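Local coordinates for ABC transporter periplasmic-binding protein YtfQ (Mycobacterium smegmatis, PDB 6HB0) that probably captures a sugar, with L-arabinofuranose the likely ligand, outside the cell membrane and passes it to an ABC importer, at residues Arg34-Ala45 / Glu262-Met272; Asp216-Glu227 / Asp247-Phe257. All coordinates share one frame; numbering follows the deposited sequence.

In this two-lobed solute-binding protein, interaction 1 belongs to the connection between the lobes and interaction 2 to the body of one of them. Their centres lie 27 Å apart and their nearest atoms about 8 Å, so they do not touch. The chain joins them: helix 246-253 of interaction 2 leads into strand 259-263, which ends at Cys263 in interaction 1 before the chain passes to helix 269-279 beside the other sheet. Each contact holds zinc ligands seen in the crystal, Cys263 in the first, Asp216 and Asp217 in the second. Asp243 relates the two, forming a salt bridge with Arg34 while its carboxylate lies close to that of Asp216.

Interaction 1 (Arg34-Ala45 / Glu262-Met272). With ZN (zinc ion), chain F.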
loop_
_atom_site.group_PDB
_atom_site.type_symbol
_atom_site.label_atom_id
_atom_site.label_comp_id
_atom_site.label_asym_id
_atom_site.label_seq_id
_atom_site.Cartn_x
_atom_site.Cartn_y
_atom_site.Cartn_z
ATOM N N ARG A 34 -1.463 4.212 -0.889
ATOM C CA ARG A 34 -2.067 2.921 -0.492
ATOM C C ARG A 34 -3.256 3.280 0.385
ATOM O O ARG A 34 -3.230 3.152 1.599
ATOM C CB ARG A 34 -1.035 2.052 0.251
ATOM C CG ARG A 34 -1.282 0.550 0.238
ATOM C CD ARG A 34 -1.146 -0.053 -1.135
ATOM N NE ARG A 34 0.132 -0.728 -1.411
ATOM C CZ ARG A 34 0.567 -0.947 -2.652
ATOM N NH1 ARG A 34 1.689 -1.591 -2.869
ATOM N NH2 ARG A 34 -0.135 -0.526 -3.692
ATOM N N THR A 35 -4.289 3.789 -0.268
ATOM C CA THR A 35 -5.425 4.422 0.383
ATOM C C THR A 35 -6.669 3.553 0.199
ATOM O O THR A 35 -6.937 3.031 -0.907
ATOM C CB THR A 35 -5.644 5.826 -0.220
ATOM O OG1 THR A 35 -4.434 6.586 -0.066
ATOM C CG2 THR A 35 -6.799 6.543 0.472
ATOM N N ALA A 36 -7.404 3.349 1.290
ATOM C CA ALA A 36 -8.675 2.663 1.191
ATOM C C ALA A 36 -9.592 3.540 0.308
ATOM O O ALA A 36 -9.602 4.765 0.387
ATOM C CB ALA A 36 -9.290 2.455 2.556
ATOM N N ASN A 37 -10.305 2.882 -0.578
ATOM C CA ASN A 37 -11.105 3.534 -1.583
ATOM C C ASN A 37 -12.517 3.639 -1.007
ATOM O O ASN A 37 -12.858 2.941 -0.036
ATOM C CB ASN A 37 -11.048 2.667 -2.793
ATOM C CG ASN A 37 -11.713 1.321 -2.558
ATOM O OD1 ASN A 37 -12.920 1.280 -2.495
ATOM N ND2 ASN A 37 -10.950 0.246 -2.404
ATOM N N THR A 38 -13.324 4.507 -1.591
ATOM C CA THR A 38 -14.674 4.767 -1.103
ATOM C C THR A 38 -15.642 3.578 -1.154
ATOM O O THR A 38 -16.348 3.349 -0.206
ATOM C CB THR A 38 -15.288 5.875 -1.953
ATOM O OG1 THR A 38 -14.485 7.035 -1.781
ATOM C CG2 THR A 38 -16.696 6.208 -1.528
ATOM N N GLU A 39 -15.653 2.848 -2.258
ATOM C CA GLU A 39 -16.524 1.664 -2.387
ATOM C C GLU A 39 -16.300 0.629 -1.268
ATOM O O GLU A 39 -17.259 0.026 -0.794
ATOM C CB GLU A 39 -16.480 1.034 -3.809
ATOM C CG GLU A 39 -15.169 0.353 -4.288
ATOM C CD GLU A 39 -14.189 1.314 -5.031
ATOM O OE1 GLU A 39 -13.284 0.825 -5.770
ATOM O OE2 GLU A 39 -14.340 2.574 -4.895
ATOM N N SER A 40 -15.060 0.464 -0.815
ATOM C CA SER A 40 -14.740 -0.506 0.232
ATOM C C SER A 40 -15.272 -0.094 1.582
ATOM O O SER A 40 -15.767 -0.919 2.368
ATOM C CB SER A 40 -13.217 -0.704 0.311
ATOM O OG SER A 40 -12.753 -1.282 -0.921
ATOM N N ILE A 41 -15.193 1.195 1.852
ATOM C CA ILE A 41 -15.646 1.728 3.101
ATOM C C ILE A 41 -17.185 1.742 3.105
ATOM O O ILE A 41 -17.818 1.315 4.077
ATOM C CB ILE A 41 -15.066 3.129 3.344
ATOM C CG1 ILE A 41 -13.562 3.021 3.575
ATOM C CG2 ILE A 41 -15.662 3.723 4.589
ATOM C CD1 ILE A 41 -12.881 4.367 3.676
ATOM N N LYS A 42 -17.781 2.201 2.013
ATOM C CA LYS A 42 -19.245 2.247 1.951
ATOM C C LYS A 42 -19.859 0.860 2.081
ATOM O O LYS A 42 -20.788 0.659 2.899
ATOM C CB LYS A 42 -19.674 2.940 0.670
ATOM C CG LYS A 42 -21.160 2.987 0.387
ATOM C CD LYS A 42 -21.431 3.876 -0.831
ATOM C CE LYS A 42 -22.859 3.748 -1.373
ATOM N NZ LYS A 42 -23.323 2.317 -1.472
ATOM N N SER A 43 -19.345 -0.087 1.298
ATOM C CA SER A 43 -19.849 -1.484 1.360
ATOM C C SER A 43 -19.609 -2.158 2.733
ATOM O O SER A 43 -20.467 -2.858 3.255
ATOM C CB SER A 43 -19.237 -2.327 0.256
ATOM O OG SER A 43 -17.854 -2.457 0.430
ATOM N N ALA A 44 -18.460 -1.916 3.337
ATOM C CA ALA A 44 -18.157 -2.521 4.638
ATOM C C ALA A 44 -19.079 -1.966 5.710
ATOM O O ALA A 44 -19.456 -2.701 6.620
ATOM C CB ALA A 44 -16.697 -2.289 5.034
ATOM N N ALA A 45 -19.441 -0.678 5.624
ATOM C CA ALA A 45 -20.394 -0.141 6.591
ATOM C C ALA A 45 -21.804 -0.744 6.410
ATOM O O ALA A 45 -22.459 -1.045 7.393
ATOM C CB ALA A 45 -20.463 1.368 6.542
ATOM N N GLU A 262 2.776 -7.005 -1.893
ATOM C CA GLU A 262 1.949 -5.825 -1.625
ATOM C C GLU A 262 1.549 -5.849 -0.205
ATOM O O GLU A 262 1.255 -6.915 0.320
ATOM C CB GLU A 262 0.706 -5.804 -2.498
ATOM C CG GLU A 262 -0.118 -4.540 -2.293
ATOM C CD GLU A 262 -1.381 -4.466 -3.121
ATOM O OE1 GLU A 262 -1.291 -4.775 -4.317
ATOM O OE2 GLU A 262 -2.460 -4.043 -2.589
ATOM N N CYS A 263 1.568 -4.687 0.448
ATOM C CA CYS A 263 0.951 -4.493 1.731
ATOM C C CYS A 263 -0.362 -3.770 1.406
ATOM O O CYS A 263 -0.353 -2.677 0.833
ATOM C CB CYS A 263 1.790 -3.631 2.657
ATOM S SG CYS A 263 1.087 -3.464 4.314
ATOM N N ASN A 264 -1.478 -4.364 1.763
ATOM C CA ASN A 264 -2.772 -3.772 1.444
ATOM C C ASN A 264 -3.058 -2.469 2.216
ATOM O O ASN A 264 -2.598 -2.237 3.313
ATOM C CB ASN A 264 -3.929 -4.713 1.788
ATOM C CG ASN A 264 -4.040 -5.912 0.903
ATOM O OD1 ASN A 264 -4.640 -6.886 1.322
ATOM N ND2 ASN A 264 -3.540 -5.852 -0.306
ATOM N N PRO A 265 -3.875 -1.612 1.607
ATOM C CA PRO A 265 -4.521 -0.609 2.441
ATOM C C PRO A 265 -5.567 -1.245 3.346
ATOM O O PRO A 265 -5.855 -2.473 3.296
ATOM C CB PRO A 265 -5.198 0.301 1.426
ATOM C CG PRO A 265 -5.569 -0.628 0.335
ATOM C CD PRO A 265 -4.443 -1.657 0.264
ATOM N N LEU A 266 -6.124 -0.415 4.196
ATOM C CA LEU A 266 -7.293 -0.771 4.980
ATOM C C LEU A 266 -8.315 -1.417 4.045
ATOM O O LEU A 266 -8.526 -0.934 2.939
ATOM C CB LEU A 266 -7.865 0.546 5.501
ATOM C CG LEU A 266 -9.217 0.540 6.151
ATOM C CD1 LEU A 266 -9.197 1.755 7.048
ATOM C CD2 LEU A 266 -10.352 0.676 5.174
ATOM N N LEU A 267 -8.982 -2.468 4.490
ATOM C CA LEU A 267 -9.958 -3.164 3.614
ATOM C C LEU A 267 -11.415 -2.694 3.851
ATOM O O LEU A 267 -12.240 -2.662 2.915
ATOM C CB LEU A 267 -9.888 -4.667 3.860
ATOM C CG LEU A 267 -8.591 -5.346 3.434
ATOM C CD1 LEU A 267 -8.792 -6.855 3.511
ATOM C CD2 LEU A 267 -8.166 -4.906 2.034
ATOM N N GLY A 268 -11.733 -2.393 5.097
ATOM C CA GLY A 268 -13.054 -1.822 5.430
ATOM C C GLY A 268 -13.628 -2.473 6.649
ATOM O O GLY A 268 -13.998 -1.801 7.564
ATOM N N PRO A 269 -13.680 -3.810 6.672
ATOM C CA PRO A 269 -14.321 -4.478 7.797
ATOM C C PRO A 269 -13.620 -4.284 9.093
ATOM O O PRO A 269 -14.258 -4.189 10.155
ATOM C CB PRO A 269 -14.289 -5.952 7.388
ATOM C CG PRO A 269 -14.396 -5.866 5.932
ATOM C CD PRO A 269 -13.478 -4.742 5.558
ATOM N N GLU A 270 -12.306 -4.183 9.042
ATOM C CA GLU A 270 -11.562 -3.974 10.288
ATOM C C GLU A 270 -11.853 -2.563 10.851
ATOM O O GLU A 270 -11.947 -2.384 12.067
ATOM C CB GLU A 270 -10.073 -4.307 10.138
ATOM C CG GLU A 270 -9.176 -3.265 9.492
ATOM C CD GLU A 270 -9.370 -3.147 7.964
ATOM O OE1 GLU A 270 -10.400 -2.510 7.590
ATOM O OE2 GLU A 270 -8.518 -3.641 7.128
ATOM N N LEU A 271 -12.011 -1.570 9.991
ATOM C CA LEU A 271 -12.432 -0.229 10.437
ATOM C C LEU A 271 -13.787 -0.291 11.131
ATOM O O LEU A 271 -13.977 0.276 12.206
ATOM C CB LEU A 271 -12.495 0.717 9.231
ATOM C CG LEU A 271 -13.084 2.087 9.460
ATOM C CD1 LEU A 271 -12.320 2.783 10.574
ATOM C CD2 LEU A 271 -13.067 2.892 8.166
ATOM N N MET A 272 -14.740 -1.000 10.531
ATOM C CA MET A 272 -16.095 -1.084 11.122
ATOM C C MET A 272 -16.024 -1.810 12.467
ATOM O O MET A 272 -16.644 -1.410 13.424
ATOM C CB MET A 272 -17.079 -1.772 10.193
ATOM C CG MET A 272 -17.200 -1.081 8.857
ATOM S SD MET A 272 -17.593 0.685 8.985
ATOM C CE MET A 272 -16.711 1.290 7.548
HETATM ZN ZN ZN F . 1.710 -5.431 5.241
HETATM O O HOH W 1 -11.413 -3.147 0.449
HETATM O O HOH W 2 0.791 -5.602 7.034
#
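From Arg34 facing Pro265 to Ala45 facing Met272, the two backbones run side by side in the same direction, with CA atoms 5.0 Å apart at Ile41 and Gly268. Arg34, bent at chi2 and chi3, lays one guanidinium face over the aliphatic part of Glu262, with NH1 3.5 Å from Glu262 CG. The two charged groups stack with planes 22° apart, but no N-H points at the carboxylate. Instead Arg34 NH1 forms salt bridges with Asp243 and Glu129, and Glu262 OE1 bonds to Ala244 N. Next door, Cys263 SG binds zinc at 2.3 Å, in a site completed by Glu128, Asp292 and a water.

Farther along, packing is close. Ala36 CB presses on Leu266 CD2 at 3.3 Å, and Ala44 CB reaches Gly268 C at 3.5 Å, where glycine leaves room for the helix. Met272 folds back at chi2 (-54°), bringing its SD to 3.8 Å from Ala45 CB and its methyl across Ile41 CG2. A water bridges Ser40 OG and Leu267 O, while Glu270 gathers three backbone N-H groups: Leu267 N on OE2, and Gly268 N and Leu271 N on OE1. The contact thus joins the first helix of one lobe to the connection coming from the other, through apolar packing and a water bridge, while the charges at the Arg34 end are matched largely by neighbouring residues.

Interaction 2 (Asp216-Glu227 / Asp247-Phe257); sequences DDMGLGAMEAIE and DGMQALADGKF
Leu220 and Met223 of helix 216-228 reach across to Ala251 and to Phe257 in the loop beyond it; the axes of segments 216-227 and 247-253 pass 9.7 Å apart at 41°. Phe257 turns a ring edge to the first helix: its CZ comes within 3.5 Å of Gly219 C, an approach possible beside a residue without a side chain, and Leu220 N lies at that edge in the ring plane. That N-H is satisfied by Asp216 O within the helix, and the ring edge meets it by van der Waals contact. Ala251 CB sits over one ring face, toward its rim, and Met223, its CG anti to the backbone N (chi1 175°), carries SD to 5.3 Å from the Phe257 ring centroid, an oblique Met-aromatic contact.

The one hydrogen bond across the contact is a salt bridge at its edge: extended Lys256 sends NZ to the syn lone pair of Glu227 OE2 at 2.7 Å, while Lys256 CB rests 3.7 Å from Met223 SD. Lys256 is placed by a Schellman motif at Gly255, in which Lys256 N donates to Ala251 O (2.8 Å) and Gly255 N to Leu252 O. Gln250 NE2 bonds Asp254 OD1 from above its carboxylate plane. At the other end Thr245 OG1 serves both Asp216 OD2 and Gly248 N, and Asp216 with Asp217 binds zinc, which probably eases the closeness of Asp216 to Asp243. Neighbouring helices of an alpha/beta lobe are here joined by an apolar interior whose backbone polar groups are largely satisfied locally, leaving the ionic bond between helix 216-228 and the turn after helix 246-253 at the margin.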
loop_
_atom_site.group_PDB
_atom_site.type_symbol
_atom_site.label_atom_id
_atom_site.label_comp_id
_atom_site.label_asym_id
_atom_site.label_seq_id
_atom_site.Cartn_x
_atom_site.Cartn_y
_atom_site.Cartn_z
ATOM N N ASP A 216 4.549 -1.666 -9.961
ATOM C CA ASP A 216 4.275 -2.512 -11.104
ATOM C C ASP A 216 4.610 -1.804 -12.411
ATOM O O ASP A 216 5.197 -2.405 -13.280
ATOM C CB ASP A 216 2.811 -3.039 -11.124
ATOM C CG ASP A 216 1.748 -1.931 -11.341
ATOM O OD1 ASP A 216 1.965 -0.776 -10.888
ATOM O OD2 ASP A 216 0.677 -2.226 -11.932
ATOM N N ASP A 217 4.247 -0.540 -12.548
ATOM C CA ASP A 217 4.478 0.158 -13.824
ATOM C C ASP A 217 5.948 0.221 -14.229
ATOM O O ASP A 217 6.280 -0.050 -15.353
ATOM C CB ASP A 217 3.875 1.548 -13.809
ATOM C CG ASP A 217 2.350 1.522 -13.676
ATOM O OD1 ASP A 217 1.678 0.664 -14.327
ATOM O OD2 ASP A 217 1.865 2.358 -12.915
ATOM N N MET A 218 6.805 0.569 -13.299
ATOM C CA MET A 218 8.233 0.616 -13.554
ATOM C C MET A 218 8.760 -0.773 -13.905
ATOM O O MET A 218 9.553 -0.915 -14.833
ATOM C CB MET A 218 8.984 1.181 -12.346
ATOM C CG MET A 218 8.699 2.633 -12.149
ATOM S SD MET A 218 9.796 3.419 -10.949
ATOM C CE MET A 218 9.470 2.466 -9.431
ATOM N N GLY A 219 8.256 -1.788 -13.210
ATOM C CA GLY A 219 8.585 -3.175 -13.536
ATOM C C GLY A 219 8.146 -3.554 -14.945
ATOM O O GLY A 219 8.876 -4.233 -15.658
ATOM N N LEU A 220 6.958 -3.109 -15.372
ATOM C CA LEU A 220 6.520 -3.443 -16.688
ATOM C C LEU A 220 7.340 -2.723 -17.736
ATOM O O LEU A 220 7.633 -3.293 -18.760
ATOM C CB LEU A 220 5.033 -3.185 -16.871
ATOM C CG LEU A 220 4.123 -4.018 -15.965
ATOM C CD1 LEU A 220 2.739 -3.382 -15.812
ATOM C CD2 LEU A 220 4.038 -5.404 -16.556
ATOM N N GLY A 221 7.729 -1.484 -17.461
ATOM C CA GLY A 221 8.625 -0.738 -18.338
ATOM C C GLY A 221 9.944 -1.439 -18.524
ATOM O O GLY A 221 10.426 -1.576 -19.654
ATOM N N ALA A 222 10.503 -1.874 -17.402
ATOM C CA ALA A 222 11.789 -2.566 -17.333
ATOM C C ALA A 222 11.769 -3.836 -18.139
ATOM O O ALA A 222 12.680 -4.106 -18.867
ATOM C CB ALA A 222 12.146 -2.869 -15.885
ATOM N N MET A 223 10.699 -4.594 -17.996
ATOM C CA MET A 223 10.460 -5.806 -18.758
ATOM C C MET A 223 10.537 -5.525 -20.272
ATOM O O MET A 223 11.166 -6.261 -21.018
ATOM C CB MET A 223 9.073 -6.324 -18.336
ATOM C CG MET A 223 8.498 -7.506 -19.045
ATOM S SD MET A 223 6.739 -7.704 -18.605
ATOM C CE MET A 223 5.952 -6.813 -19.950
ATOM N N GLU A 224 9.937 -4.437 -20.736
ATOM C CA GLU A 224 10.042 -4.067 -22.151
ATOM C C GLU A 224 11.432 -3.675 -22.556
ATOM O O GLU A 224 11.826 -3.953 -23.676
ATOM C CB GLU A 224 9.111 -2.920 -22.473
ATOM C CG GLU A 224 7.650 -3.283 -22.450
ATOM C CD GLU A 224 6.738 -2.082 -22.735
ATOM O OE1 GLU A 224 7.224 -1.042 -23.259
ATOM O OE2 GLU A 224 5.527 -2.190 -22.425
ATOM N N ALA A 225 12.187 -3.014 -21.669
ATOM C CA ALA A 225 13.565 -2.637 -21.995
ATOM C C ALA A 225 14.430 -3.878 -22.101
ATOM O O ALA A 225 15.309 -3.967 -22.964
ATOM C CB ALA A 225 14.142 -1.689 -20.962
ATOM N N ILE A 226 14.176 -4.820 -21.215
ATOM C CA ILE A 226 14.921 -6.059 -21.189
ATOM C C ILE A 226 14.667 -6.828 -22.468
ATOM O O ILE A 226 15.617 -7.336 -23.082
ATOM C CB ILE A 226 14.561 -6.903 -19.931
ATOM C CG1 ILE A 226 15.081 -6.190 -18.707
ATOM C CG2 ILE A 226 15.268 -8.266 -19.952
ATOM C CD1 ILE A 226 14.530 -6.680 -17.409
ATOM N N GLU A 227 13.408 -6.907 -22.884
ATOM C CA GLU A 227 13.043 -7.522 -24.138
ATOM C C GLU A 227 13.693 -6.804 -25.336
ATOM O O GLU A 227 14.230 -7.449 -26.226
ATOM C CB GLU A 227 11.516 -7.586 -24.295
ATOM C CG GLU A 227 10.897 -8.697 -23.466
ATOM C CD GLU A 227 9.359 -8.715 -23.381
ATOM O OE1 GLU A 227 8.665 -7.681 -23.494
ATOM O OE2 GLU A 227 8.840 -9.803 -23.116
ATOM N N ASP A 247 -2.022 -6.025 -14.242
ATOM C CA ASP A 247 -0.962 -6.102 -15.264
ATOM C C ASP A 247 0.337 -6.664 -14.716
ATOM O O ASP A 247 1.029 -7.434 -15.423
ATOM C CB ASP A 247 -0.776 -4.770 -15.956
ATOM C CG ASP A 247 -1.995 -4.418 -16.846
ATOM O OD1 ASP A 247 -2.880 -5.293 -17.113
ATOM O OD2 ASP A 247 -2.073 -3.275 -17.299
ATOM N N GLY A 248 0.616 -6.345 -13.456
ATOM C CA GLY A 248 1.741 -6.932 -12.726
ATOM C C GLY A 248 1.603 -8.424 -12.614
ATOM O O GLY A 248 2.492 -9.195 -12.973
ATOM N N MET A 249 0.459 -8.843 -12.119
ATOM C CA MET A 249 0.156 -10.264 -11.980
ATOM C C MET A 249 0.117 -10.995 -13.321
ATOM O O MET A 249 0.456 -12.160 -13.383
ATOM C CB MET A 249 -1.179 -10.447 -11.259
ATOM C CG MET A 249 -1.216 -9.834 -9.884
ATOM S SD MET A 249 -0.673 -11.082 -8.749
ATOM C CE MET A 249 -2.122 -12.162 -8.872
ATOM N N GLN A 250 -0.299 -10.318 -14.387
ATOM C CA GLN A 250 -0.295 -10.922 -15.694
ATOM C C GLN A 250 1.137 -11.208 -16.163
ATOM O O GLN A 250 1.448 -12.299 -16.662
ATOM C CB GLN A 250 -1.044 -10.070 -16.736
ATOM C CG GLN A 250 -1.147 -10.749 -18.110
ATOM C CD GLN A 250 -1.922 -12.050 -18.041
ATOM O OE1 GLN A 250 -3.063 -12.087 -17.602
ATOM N NE2 GLN A 250 -1.270 -13.132 -18.380
ATOM N N ALA A 251 2.012 -10.238 -15.991
ATOM C CA ALA A 251 3.462 -10.449 -16.264
ATOM C C ALA A 251 4.054 -11.603 -15.482
ATOM O O ALA A 251 4.807 -12.416 -16.004
ATOM C CB ALA A 251 4.231 -9.173 -15.979
ATOM N N LEU A 252 3.689 -11.694 -14.223
ATOM C CA LEU A 252 4.140 -12.750 -13.362
ATOM C C LEU A 252 3.617 -14.110 -13.814
ATOM O O LEU A 252 4.358 -15.083 -13.871
ATOM C CB LEU A 252 3.707 -12.413 -11.933
ATOM C CG LEU A 252 4.000 -13.305 -10.790
ATOM C CD1 LEU A 252 5.471 -13.538 -10.712
ATOM C CD2 LEU A 252 3.464 -12.695 -9.511
ATOM N N ALA A 253 2.335 -14.166 -14.141
ATOM C CA ALA A 253 1.743 -15.379 -14.683
ATOM C C ALA A 253 2.409 -15.793 -16.007
ATOM O O ALA A 253 2.650 -16.962 -16.208
ATOM C CB ALA A 253 0.243 -15.201 -14.851
ATOM N N ASP A 254 2.754 -14.827 -16.855
ATOM C CA ASP A 254 3.517 -15.076 -18.077
ATOM C C ASP A 254 5.013 -15.420 -17.846
ATOM O O ASP A 254 5.722 -15.624 -18.821
ATOM C CB ASP A 254 3.438 -13.880 -19.032
ATOM C CG ASP A 254 2.017 -13.591 -19.530
ATOM O OD1 ASP A 254 1.111 -14.440 -19.352
ATOM O OD2 ASP A 254 1.807 -12.496 -20.088
ATOM N N GLY A 255 5.485 -15.439 -16.602
ATOM C CA GLY A 255 6.905 -15.697 -16.301
ATOM C C GLY A 255 7.862 -14.535 -16.592
ATOM O O GLY A 255 9.034 -14.709 -16.546
ATOM N N LYS A 256 7.362 -13.343 -16.809
ATOM C CA LYS A 256 8.214 -12.173 -17.107
ATOM C C LYS A 256 8.596 -11.395 -15.849
ATOM O O LYS A 256 9.567 -10.674 -15.874
ATOM C CB LYS A 256 7.490 -11.283 -18.086
ATOM C CG LYS A 256 7.224 -12.062 -19.361
ATOM C CD LYS A 256 6.818 -11.122 -20.466
ATOM C CE LYS A 256 6.691 -11.854 -21.779
ATOM N NZ LYS A 256 6.378 -10.820 -22.790
ATOM N N PHE A 257 7.787 -11.489 -14.798
ATOM C CA PHE A 257 8.175 -11.104 -13.445
ATOM C C PHE A 257 8.384 -12.428 -12.699
ATOM O O PHE A 257 7.931 -13.479 -13.137
ATOM C CB PHE A 257 7.059 -10.359 -12.702
ATOM C CG PHE A 257 6.879 -8.913 -13.041
ATOM C CD1 PHE A 257 7.399 -8.339 -14.177
ATOM C CD2 PHE A 257 6.077 -8.131 -12.206
ATOM C CE1 PHE A 257 7.161 -6.998 -14.454
ATOM C CE2 PHE A 257 5.855 -6.799 -12.461
ATOM C CZ PHE A 257 6.391 -6.233 -13.584
#